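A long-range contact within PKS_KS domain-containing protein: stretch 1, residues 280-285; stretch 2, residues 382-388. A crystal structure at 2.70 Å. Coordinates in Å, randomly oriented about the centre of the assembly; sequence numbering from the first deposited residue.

Stretch 1, residues 280-285: AHIYAE
Stretch 2, residues 382-388: LCLEIEK

How do the two backbones meet? Residues 382-387 are helical, continuing a helix that begins earlier in the chain, with phi/psi near -65/-43 and backbone hydrogen bonds from Ile386 N to Leu382 O and Glu387 N to Cys383 O, each 3.1 Å. The other stretch runs extended through His281 (-77/130) and Ile282 (-108/119), kinks at Tyr283 (-73/-57), then is extended again at Ala284 (-162/162), and Glu285 lies in a strand that runs on. Register is set where Tyr283 CA lies 5.5 Å from Glu387 CA. Together the stretches bury 320 Å².

What fills the groove along the helix? Tyr283, chi1 -79° (m) and chi2 -92°, leaves its backbone sideways and lays its ring among Cys383, Leu384 and Glu387. Its CB sits 4.1 Å from Cys383 CB, its CE1 4.0 Å from Leu384 CD2, and its CD1 3.6 Å from Glu387 CG. Cys383 O lies at the ring's edge. Leu384 (m, t) has its CA-to-CB bond pointing away, yet its end comes back to the tyrosine. A broad ring suits this place: its carbons cover apolar surface, while its OH is hydrogen-bonded elsewhere in the structure.

Where does a small residue fit? Ala284 points toward the helix, and its short methyl packs against Ile386, CB to CD1 4.0 Å. The isoleucine also points across, with chi1 -68° (m) and chi2 164° (t). Ile386 CG2 lies 4.2 Å from Tyr283 O, so this branched side chain touches both neighbours. Both Ala284 and Ile386 are buried.

What closes the polar side? Glu387 points toward the loop, with chi1 -118° between wells, chi2 -87° and chi3 124°. His281, chi1 170° (t) and chi2 -99°, starts sideways but brings its ring nearer. Its NE2 donates a weak hydrogen bond to Glu387 OE1, 2.9 Å away at 139°, with the oxygen near the ring plane. Polar groups suit this exposed margin.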

# COMPACT_ATOMS: atom_id res chain seq x y z
N ALA B 280 28.05 2.77 17.11
CA ALA B 280 26.91 3.65 16.76
C ALA B 280 26.05 3.91 18.01
O ALA B 280 26.01 3.03 18.89
CB ALA B 280 26.09 3.02 15.66
N HIS B 281 25.40 5.07 18.06
CA HIS B 281 24.39 5.44 19.09
C HIS B 281 23.06 4.74 18.77
O HIS B 281 22.62 4.84 17.61
CB HIS B 281 24.21 6.96 19.18
CG HIS B 281 23.06 7.37 20.02
ND1 HIS B 281 21.84 7.73 19.48
CD2 HIS B 281 22.92 7.46 21.36
CE1 HIS B 281 21.00 8.04 20.45
NE2 HIS B 281 21.64 7.88 21.62
N ILE B 282 22.47 4.07 19.76
CA ILE B 282 21.20 3.29 19.63
C ILE B 282 20.07 4.05 20.32
O ILE B 282 20.16 4.27 21.54
CB ILE B 282 21.38 1.87 20.20
CG1 ILE B 282 22.49 1.10 19.47
CG2 ILE B 282 20.06 1.10 20.18
CD1 ILE B 282 23.05 -0.07 20.26
N TYR B 283 19.04 4.43 19.56
CA TYR B 283 17.81 5.11 20.06
C TYR B 283 16.95 4.10 20.82
O TYR B 283 16.65 4.33 22.01
CB TYR B 283 17.04 5.76 18.91
CG TYR B 283 17.60 7.07 18.43
CD1 TYR B 283 17.16 8.27 18.96
CD2 TYR B 283 18.58 7.11 17.45
CE1 TYR B 283 17.68 9.48 18.53
CE2 TYR B 283 19.11 8.31 17.01
CZ TYR B 283 18.66 9.51 17.55
OH TYR B 283 19.16 10.70 17.12
N ALA B 284 16.57 3.01 20.15
CA ALA B 284 15.69 1.94 20.69
C ALA B 284 15.82 0.67 19.84
O ALA B 284 16.31 0.75 18.70
CB ALA B 284 14.26 2.43 20.72
N GLU B 285 15.40 -0.46 20.41
CA GLU B 285 15.35 -1.79 19.74
C GLU B 285 13.95 -1.98 19.13
O GLU B 285 12.97 -1.85 19.88
CB GLU B 285 15.67 -2.90 20.74
CG GLU B 285 15.81 -4.28 20.10
CD GLU B 285 15.78 -5.44 21.09
OE1 GLU B 285 16.20 -5.24 22.24
OE2 GLU B 285 15.32 -6.53 20.69
N LEU B 382 8.50 8.32 18.63
CA LEU B 382 8.51 7.17 19.58
C LEU B 382 9.96 6.86 20.00
O LEU B 382 10.18 6.63 21.21
CB LEU B 382 7.86 5.96 18.91
CG LEU B 382 7.94 4.64 19.68
CD1 LEU B 382 7.42 4.79 21.10
CD2 LEU B 382 7.17 3.55 18.95
N CYS B 383 10.89 6.86 19.05
CA CYS B 383 12.34 6.58 19.27
C CYS B 383 12.94 7.67 20.17
O CYS B 383 13.72 7.31 21.08
CB CYS B 383 13.09 6.49 17.96
SG CYS B 383 12.62 5.04 16.97
N LEU B 384 12.58 8.94 19.94
CA LEU B 384 13.03 10.11 20.75
C LEU B 384 12.44 10.03 22.16
O LEU B 384 13.16 10.40 23.11
CB LEU B 384 12.61 11.40 20.04
CG LEU B 384 13.33 11.71 18.73
CD1 LEU B 384 12.59 12.76 17.93
CD2 LEU B 384 14.77 12.15 18.99
N GLU B 385 11.19 9.58 22.29
CA GLU B 385 10.46 9.45 23.58
C GLU B 385 11.18 8.44 24.48
O GLU B 385 11.37 8.75 25.68
CB GLU B 385 9.01 9.04 23.36
CG GLU B 385 8.09 10.19 23.01
CD GLU B 385 6.66 9.78 22.71
OE1 GLU B 385 6.46 8.95 21.80
OE2 GLU B 385 5.75 10.28 23.39
N ILE B 386 11.55 7.28 23.94
CA ILE B 386 12.24 6.17 24.67
C ILE B 386 13.65 6.64 25.07
O ILE B 386 14.05 6.38 26.23
CB ILE B 386 12.28 4.88 23.83
CG1 ILE B 386 10.87 4.29 23.66
CG2 ILE B 386 13.24 3.86 24.42
CD1 ILE B 386 10.76 3.27 22.55
N GLU B 387 14.36 7.30 24.15
CA GLU B 387 15.73 7.85 24.37
C GLU B 387 15.72 8.82 25.55
O GLU B 387 16.55 8.64 26.47
CB GLU B 387 16.24 8.56 23.11
CG GLU B 387 17.48 7.92 22.51
CD GLU B 387 18.79 8.41 23.10
OE1 GLU B 387 19.57 7.56 23.59
OE2 GLU B 387 19.03 9.63 23.07
N LYS B 388 14.82 9.80 25.53
CA LYS B 388 14.80 10.95 26.47
C LYS B 388 13.88 10.65 27.67
O LYS B 388 13.75 11.54 28.53
CB LYS B 388 14.38 12.22 25.72
CG LYS B 388 15.41 12.74 24.72
CD LYS B 388 14.85 13.70 23.70
CE LYS B 388 15.88 14.15 22.68
NZ LYS B 388 16.78 15.19 23.23